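Local coordinates for protein phenolic acid decarboxylase (PDB 7AE5) that catalyses the reversible, non-oxidative decarboxylation of 4-hydroxybenzoate and 3,4-dihydroxybenzoate under anaerobic conditions, using prenylated FMN and manganese as cofactors, at residues Pro30-Ala35 with Leu131-Asn135; Ala342-Tyr347 with Pro394-Glu398; His349-Val353 with His377-Lys383. All blocks are in the same frame, centred on the assembly; numbering follows the deposited sequence.

Contact 1. Residues Pro30-Ala35 with Leu131-Asn135; sequences PEPDIA and LYRIN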
# COMPACT_ATOMS: atom_id res chain seq x y z
N PRO C 30 43.03 25.07 -23.57
CA PRO C 30 41.85 25.45 -22.77
C PRO C 30 40.79 24.37 -22.71
O PRO C 30 40.26 24.07 -21.64
CB PRO C 30 41.35 26.72 -23.47
CG PRO C 30 41.91 26.63 -24.86
CD PRO C 30 43.24 25.97 -24.70
N GLU C 31 40.48 23.76 -23.86
CA GLU C 31 39.54 22.65 -23.92
C GLU C 31 40.19 21.47 -24.64
O GLU C 31 40.93 21.67 -25.61
CB GLU C 31 38.25 23.04 -24.66
CG GLU C 31 37.59 24.32 -24.17
CD GLU C 31 38.23 25.57 -24.74
OE1 GLU C 31 37.99 26.66 -24.19
OE2 GLU C 31 38.97 25.45 -25.74
N PRO C 32 39.94 20.24 -24.17
CA PRO C 32 39.13 19.98 -22.99
C PRO C 32 39.97 19.74 -21.74
O PRO C 32 39.49 19.13 -20.79
CB PRO C 32 38.37 18.71 -23.38
CG PRO C 32 39.36 17.97 -24.24
CD PRO C 32 40.27 19.00 -24.89
N ASP C 33 41.21 20.25 -21.74
CA ASP C 33 42.18 19.86 -20.73
C ASP C 33 41.76 20.29 -19.33
O ASP C 33 41.71 19.48 -18.40
CB ASP C 33 43.56 20.43 -21.07
CG ASP C 33 44.25 19.66 -22.17
OD1 ASP C 33 43.91 18.48 -22.39
OD2 ASP C 33 45.15 20.25 -22.83
N ILE C 34 41.46 21.58 -19.15
CA ILE C 34 41.23 22.11 -17.81
C ILE C 34 40.00 21.47 -17.18
O ILE C 34 40.01 21.09 -16.01
CB ILE C 34 41.10 23.65 -17.85
CG1 ILE C 34 42.43 24.28 -18.30
CG2 ILE C 34 40.71 24.18 -16.49
CD1 ILE C 34 42.33 25.76 -18.59
N ALA C 35 38.92 21.34 -17.96
CA ALA C 35 37.71 20.71 -17.43
C ALA C 35 37.93 19.23 -17.16
O ALA C 35 37.49 18.71 -16.12
CB ALA C 35 36.56 20.90 -18.41
N LEU C 131 39.90 31.90 -19.95
CA LEU C 131 38.54 31.39 -20.03
C LEU C 131 38.47 30.17 -20.94
O LEU C 131 39.15 30.10 -21.97
CB LEU C 131 37.60 32.48 -20.53
CG LEU C 131 37.35 33.61 -19.52
CD1 LEU C 131 36.93 34.89 -20.22
CD2 LEU C 131 36.30 33.18 -18.50
N TYR C 132 37.63 29.21 -20.55
CA TYR C 132 37.54 27.93 -21.22
C TYR C 132 36.11 27.40 -21.08
O TYR C 132 35.31 27.93 -20.32
CB TYR C 132 38.55 26.93 -20.64
CG TYR C 132 38.34 26.66 -19.17
CD1 TYR C 132 38.81 27.54 -18.21
CD2 TYR C 132 37.66 25.53 -18.74
CE1 TYR C 132 38.62 27.30 -16.86
CE2 TYR C 132 37.46 25.28 -17.40
CZ TYR C 132 37.94 26.17 -16.46
OH TYR C 132 37.75 25.91 -15.13
N ARG C 133 35.82 26.34 -21.82
CA ARG C 133 34.50 25.71 -21.77
C ARG C 133 34.52 24.59 -20.73
O ARG C 133 35.31 23.65 -20.83
CB ARG C 133 34.09 25.16 -23.13
CG ARG C 133 32.59 24.95 -23.25
CD ARG C 133 32.19 24.26 -24.54
NE ARG C 133 32.50 25.06 -25.72
CZ ARG C 133 31.78 26.10 -26.12
NH1 ARG C 133 30.73 26.53 -25.44
NH2 ARG C 133 32.13 26.72 -27.25
N ILE C 134 33.63 24.70 -19.74
CA ILE C 134 33.62 23.75 -18.63
C ILE C 134 33.03 22.42 -19.06
O ILE C 134 33.61 21.35 -18.81
CB ILE C 134 32.87 24.35 -17.43
CG1 ILE C 134 33.40 25.75 -17.12
CG2 ILE C 134 33.00 23.44 -16.21
CD1 ILE C 134 32.70 26.42 -15.96
N ASN C 135 31.87 22.44 -19.70
CA ASN C 135 31.25 21.22 -20.19
C ASN C 135 30.97 21.35 -21.68
O ASN C 135 30.91 22.45 -22.23
CB ASN C 135 29.97 20.90 -19.42
CG ASN C 135 30.24 20.08 -18.17
OD1 ASN C 135 30.86 19.01 -18.23
ND2 ASN C 135 29.78 20.57 -17.03
O HOH W 1 38.19 22.64 -20.63
O HOH W 2 37.89 22.69 -14.27
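Ile34 on Tyr132 and Glu31 on Arg133 make a buried helix-to-loop contact between two domains of this UbiD-family enzyme: the turn leading into helix 33-43, and the helix's first residues, in the N-terminal domain, meet an irregular run, without helix or strand, of the Rift-related domain, whose clan is the FMN-binding one. Ile34 lays its CG2 methyl over one face of the Tyr132 ring, a CH-pi contact with CG2 3.6 Å from the ring centroid and shifted toward CZ. The two side chains cross at about a right angle. Tyr132 CG sits between its own backbone N and carbonyl carbon (chi1 60°), and that folds the ring up against the helix start; at its root, Tyr132 CB lies 4.0 Å from Pro30 CB. Glu31 bends at chi2 (81°) to bring OE1 back over the loop backbone, where its anti lone pair accepts the N-H of Arg133, with Glu31 OE1 3.2 Å from Arg133 N, in a rather bent bond. The charged ends do not pair with each other, for both turn to the ShdD chain: Glu31 OE1 forms a salt bridge with Arg36 of ShdD, while Arg133 reaches Glu39 and the carbonyl of Ser34 of ShdD. Between the backbones, one water fills three roles, giving protons to Pro30 O (2.7 Å from the water oxygen) and Arg133 O and satisfying an amide of the helix's first turn, for it accepts from Ala35 N, 3.1 Å from the water oxygen.

Contact 2. Residues Ala342-Tyr347 with Pro394-Glu398; sequences AVNAMY and PFNLE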
# COMPACT_ATOMS: atom_id res chain seq x y z
N ALA C 342 23.17 14.99 14.97
CA ALA C 342 23.75 15.57 13.77
C ALA C 342 22.79 15.41 12.60
O ALA C 342 21.96 14.50 12.59
CB ALA C 342 25.10 14.93 13.44
N VAL C 343 22.92 16.31 11.63
CA VAL C 343 22.14 16.27 10.40
C VAL C 343 23.11 16.26 9.23
O VAL C 343 23.95 17.16 9.11
CB VAL C 343 21.16 17.45 10.29
CG1 VAL C 343 20.47 17.45 8.93
CG2 VAL C 343 20.14 17.39 11.41
N ASN C 344 22.99 15.25 8.37
CA ASN C 344 23.77 15.14 7.14
C ASN C 344 22.81 15.40 5.98
O ASN C 344 22.09 14.49 5.55
CB ASN C 344 24.44 13.77 7.05
CG ASN C 344 25.07 13.50 5.69
OD1 ASN C 344 25.15 14.38 4.83
ND2 ASN C 344 25.55 12.27 5.49
N ALA C 345 22.81 16.63 5.49
CA ALA C 345 21.95 17.05 4.38
C ALA C 345 22.77 17.43 3.16
O ALA C 345 22.48 18.42 2.48
CB ALA C 345 21.04 18.20 4.81
N MET C 346 23.80 16.65 2.85
CA MET C 346 24.81 17.01 1.87
C MET C 346 24.49 16.56 0.45
O MET C 346 25.31 16.78 -0.45
CB MET C 346 26.17 16.41 2.27
CG MET C 346 26.67 16.80 3.65
SD MET C 346 28.32 16.14 3.95
CE MET C 346 28.30 14.66 2.94
N TYR C 347 23.35 15.94 0.21
CA TYR C 347 23.12 15.19 -1.03
C TYR C 347 22.09 15.90 -1.89
O TYR C 347 20.89 15.90 -1.57
CB TYR C 347 22.72 13.76 -0.69
CG TYR C 347 23.73 13.11 0.22
CD1 TYR C 347 25.06 12.97 -0.18
CD2 TYR C 347 23.38 12.68 1.49
CE1 TYR C 347 26.00 12.40 0.66
CE2 TYR C 347 24.32 12.10 2.33
CZ TYR C 347 25.62 11.97 1.91
OH TYR C 347 26.55 11.39 2.74
N PRO C 394 26.19 9.89 10.90
CA PRO C 394 25.38 9.99 9.68
C PRO C 394 26.15 10.45 8.46
O PRO C 394 25.59 10.46 7.36
CB PRO C 394 24.29 11.00 10.07
CG PRO C 394 24.98 11.90 11.04
CD PRO C 394 25.95 11.02 11.81
N PHE C 395 27.41 10.85 8.62
CA PHE C 395 28.27 11.18 7.49
C PHE C 395 29.10 10.00 7.02
O PHE C 395 29.69 10.06 5.94
CB PHE C 395 29.19 12.35 7.86
CG PHE C 395 28.46 13.60 8.24
CD1 PHE C 395 28.07 14.51 7.27
CD2 PHE C 395 28.14 13.87 9.56
CE1 PHE C 395 27.39 15.67 7.61
CE2 PHE C 395 27.46 15.02 9.91
CZ PHE C 395 27.08 15.92 8.93
N ASN C 396 29.17 8.93 7.82
CA ASN C 396 29.85 7.69 7.44
C ASN C 396 28.80 6.80 6.79
O ASN C 396 28.07 6.06 7.46
CB ASN C 396 30.49 7.04 8.66
CG ASN C 396 31.36 5.85 8.30
OD1 ASN C 396 30.99 5.01 7.47
ND2 ASN C 396 32.52 5.76 8.92
N LEU C 397 28.72 6.86 5.46
CA LEU C 397 27.69 6.13 4.74
C LEU C 397 27.83 4.62 4.92
O LEU C 397 26.84 3.89 4.84
CB LEU C 397 27.73 6.50 3.26
CG LEU C 397 27.43 7.97 2.98
CD1 LEU C 397 27.34 8.26 1.49
CD2 LEU C 397 26.13 8.37 3.67
N GLU C 398 29.05 4.14 5.17
CA GLU C 398 29.24 2.73 5.51
C GLU C 398 28.56 2.39 6.83
O GLU C 398 28.02 1.29 7.00
CB GLU C 398 30.73 2.40 5.55
CG GLU C 398 31.40 2.38 4.19
CD GLU C 398 31.79 3.77 3.71
OE1 GLU C 398 32.05 3.93 2.50
OE2 GLU C 398 31.83 4.70 4.55
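Asn344 reaches from the strand to the turn at Pro394 and Phe395, and each of its atoms has work there. CB sits over one face of the Phe395 ring, 3.8 Å from its centroid, a CH-pi contact. With CG anti to the backbone N (chi1 170°), the amide runs on over the same ring, its plane 19° from the ring's, and CG lies 3.5 Å from Phe395 CD1. OD1 turns back to accept from Met346 N at 3.3 Å, closing an Asx turn at the end of strand 340-347, an outermost strand, within this chain, of the C-terminal domain's mixed sheet. At the tip ND2 spends both hydrogens almost in the amide plane: one goes to Pro394 O (2.6 Å from ND2, 171° at the hydrogen), the other to Tyr347 OH. A leucine in its place would probably leave Pro394 O without its donor, and Tyr347 OH free to shift. That hydroxyl also faces Leu397, whose CD2 is 3.2 Å from Tyr347 OH. Met346 meets the edge of the Phe395 ring, a Met-aromatic contact with SD 3.7 Å from CD1 of Phe395. Further up the strand, Ala342 CB packs on Pro394 CG at 3.9 Å.

Contact 3. Residues His349-Val353 with His377-Lys383; sequences HGIGV and HGMPYSK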
# COMPACT_ATOMS: atom_id res chain seq x y z
N HIS C 349 21.65 19.23 -2.59
CA HIS C 349 21.07 20.34 -1.84
C HIS C 349 20.01 19.87 -0.85
O HIS C 349 18.94 20.46 -0.72
CB HIS C 349 20.49 21.40 -2.78
CG HIS C 349 20.55 22.79 -2.22
ND1 HIS C 349 20.16 23.90 -2.95
CD2 HIS C 349 20.97 23.25 -1.02
CE1 HIS C 349 20.33 24.98 -2.21
NE2 HIS C 349 20.82 24.62 -1.04
N GLY C 350 20.32 18.79 -0.14
CA GLY C 350 19.44 18.34 0.92
C GLY C 350 18.23 17.55 0.49
O GLY C 350 17.30 17.38 1.28
N ILE C 351 18.19 17.06 -0.76
CA ILE C 351 17.11 16.16 -1.13
C ILE C 351 17.26 14.83 -0.39
O ILE C 351 16.26 14.20 -0.04
CB ILE C 351 17.07 15.97 -2.66
CG1 ILE C 351 16.69 17.29 -3.34
CG2 ILE C 351 16.06 14.90 -3.05
CD1 ILE C 351 16.85 17.28 -4.84
N GLY C 352 18.49 14.41 -0.13
CA GLY C 352 18.76 13.27 0.74
C GLY C 352 19.31 13.75 2.07
O GLY C 352 20.25 14.55 2.12
N VAL C 353 18.70 13.26 3.15
CA VAL C 353 19.02 13.72 4.50
C VAL C 353 19.17 12.51 5.41
O VAL C 353 18.33 11.60 5.38
CB VAL C 353 17.95 14.68 5.06
CG1 VAL C 353 18.33 15.16 6.45
CG2 VAL C 353 17.76 15.87 4.13
N HIS C 377 13.41 24.62 4.39
CA HIS C 377 14.16 23.96 3.33
C HIS C 377 13.80 22.48 3.20
O HIS C 377 13.66 21.98 2.08
CB HIS C 377 15.66 24.10 3.59
CG HIS C 377 16.51 23.61 2.46
ND1 HIS C 377 17.01 22.32 2.41
CD2 HIS C 377 16.96 24.23 1.34
CE1 HIS C 377 17.72 22.17 1.31
NE2 HIS C 377 17.71 23.31 0.64
N GLY C 378 13.65 21.78 4.32
CA GLY C 378 13.37 20.35 4.25
C GLY C 378 12.01 20.03 3.67
O GLY C 378 11.84 18.99 3.03
N MET C 379 11.02 20.90 3.91
CA MET C 379 9.66 20.69 3.41
C MET C 379 9.62 20.46 1.91
O MET C 379 9.06 19.44 1.47
CB MET C 379 8.75 21.87 3.77
CG MET C 379 7.29 21.60 3.49
SD MET C 379 6.21 22.81 4.25
CE MET C 379 6.35 22.25 5.92
N PRO C 380 10.16 21.37 1.07
CA PRO C 380 10.07 21.13 -0.38
C PRO C 380 11.24 20.34 -0.95
O PRO C 380 11.09 19.68 -1.98
CB PRO C 380 10.04 22.55 -0.95
CG PRO C 380 10.88 23.34 -0.01
CD PRO C 380 10.70 22.71 1.35
N TYR C 381 12.40 20.38 -0.30
CA TYR C 381 13.60 19.75 -0.86
C TYR C 381 13.75 18.29 -0.45
O TYR C 381 14.00 17.43 -1.30
CB TYR C 381 14.85 20.52 -0.42
CG TYR C 381 15.22 21.69 -1.30
CD1 TYR C 381 14.70 22.95 -1.07
CD2 TYR C 381 16.11 21.53 -2.36
CE1 TYR C 381 15.04 24.03 -1.86
CE2 TYR C 381 16.46 22.60 -3.16
CZ TYR C 381 15.92 23.84 -2.91
OH TYR C 381 16.26 24.91 -3.70
N SER C 382 13.60 17.99 0.83
CA SER C 382 14.04 16.72 1.40
C SER C 382 13.06 15.62 1.00
O SER C 382 11.92 15.59 1.47
CB SER C 382 14.15 16.84 2.91
OG SER C 382 15.27 17.62 3.26
N LYS C 383 13.51 14.71 0.14
CA LYS C 383 12.68 13.60 -0.34
C LYS C 383 12.98 12.29 0.38
O LYS C 383 12.05 11.54 0.68
CB LYS C 383 12.86 13.42 -1.85
CG LYS C 383 12.01 12.31 -2.44
CD LYS C 383 12.19 12.22 -3.94
CE LYS C 383 13.62 11.88 -4.32
NZ LYS C 383 13.83 11.85 -5.79
O HOH W 3 18.77 24.66 -5.24
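His349, His377 and Tyr381 form an aromatic cluster: the His377 and Tyr381 rings lie face to face, planes nearly parallel, and His349 meets both obliquely. Over one face of the His349 ring, toward its rim, comes His377 NE2, which is 3.7 Å from His349 CD2; the two planes are 52° apart. On the edge of the His349 ring lies a water, bonded to ND1 and also to Tyr381 OH, bridging the two segments at the polar rim of the cluster. The His377 ring has Tyr381 CD1 over one face, and its NE2 stands over the centre of the Tyr381 ring; chi1 of -172° swings the imidazole away from the backbone N of His377 and over that phenol. At the edge of His377 sits the carbonyl of His349, with His349 O 2.9 Å from CE1 of His377. The Tyr381 side chain is about 8 Å from that of His185, a predicted manganese ligand.

Behind the rings the backbones join in a beta-alpha-beta crossover: from strand 352-357 the chain passes through helices 364-372 and 378-381 into the parallel strand 384-388, and this contact lies where the first strand begins and the last helix ends. Ser382 OG donates to Gly350 O at 2.8 Å, nearly along the C=O axis, while Lys383 N approaches a lone pair of Ile351 O (2.8 Å), level with that carbonyl. Gly350 has a phi of 80°, and any CB there would run into His377 CE1. Lys383 rests its CB against Ile351 CG2, 3.7 Å away, before NZ leaves for Asp426 and for Val408 O of a second copy of the protein. Beside the serine hydroxyl, Val353 CG2 packs 3.2 Å from Ser382 OG.

From the N terminus, contact 1 is the first of the three to close; it shuts a loop of 95 residues and ties the N-terminal domain to the Rift-related one. Only later does contact 2 open, in the C-terminal domain, joining strand 340-347 to the turn before helix 397-407. Contact 3 is nested within that loop and closes a shorter one of 23 residues. Strands 340-347 and 352-357 are sheet neighbours, probably hydrogen-bonded from Tyr347 O to Gly352 N, so contacts 2 and 3, centres 13 Å apart, meet along neighbouring strands of one sheet. Contact 1 stands apart, its centre 32 Å from either. All three touch a second copy of the protein.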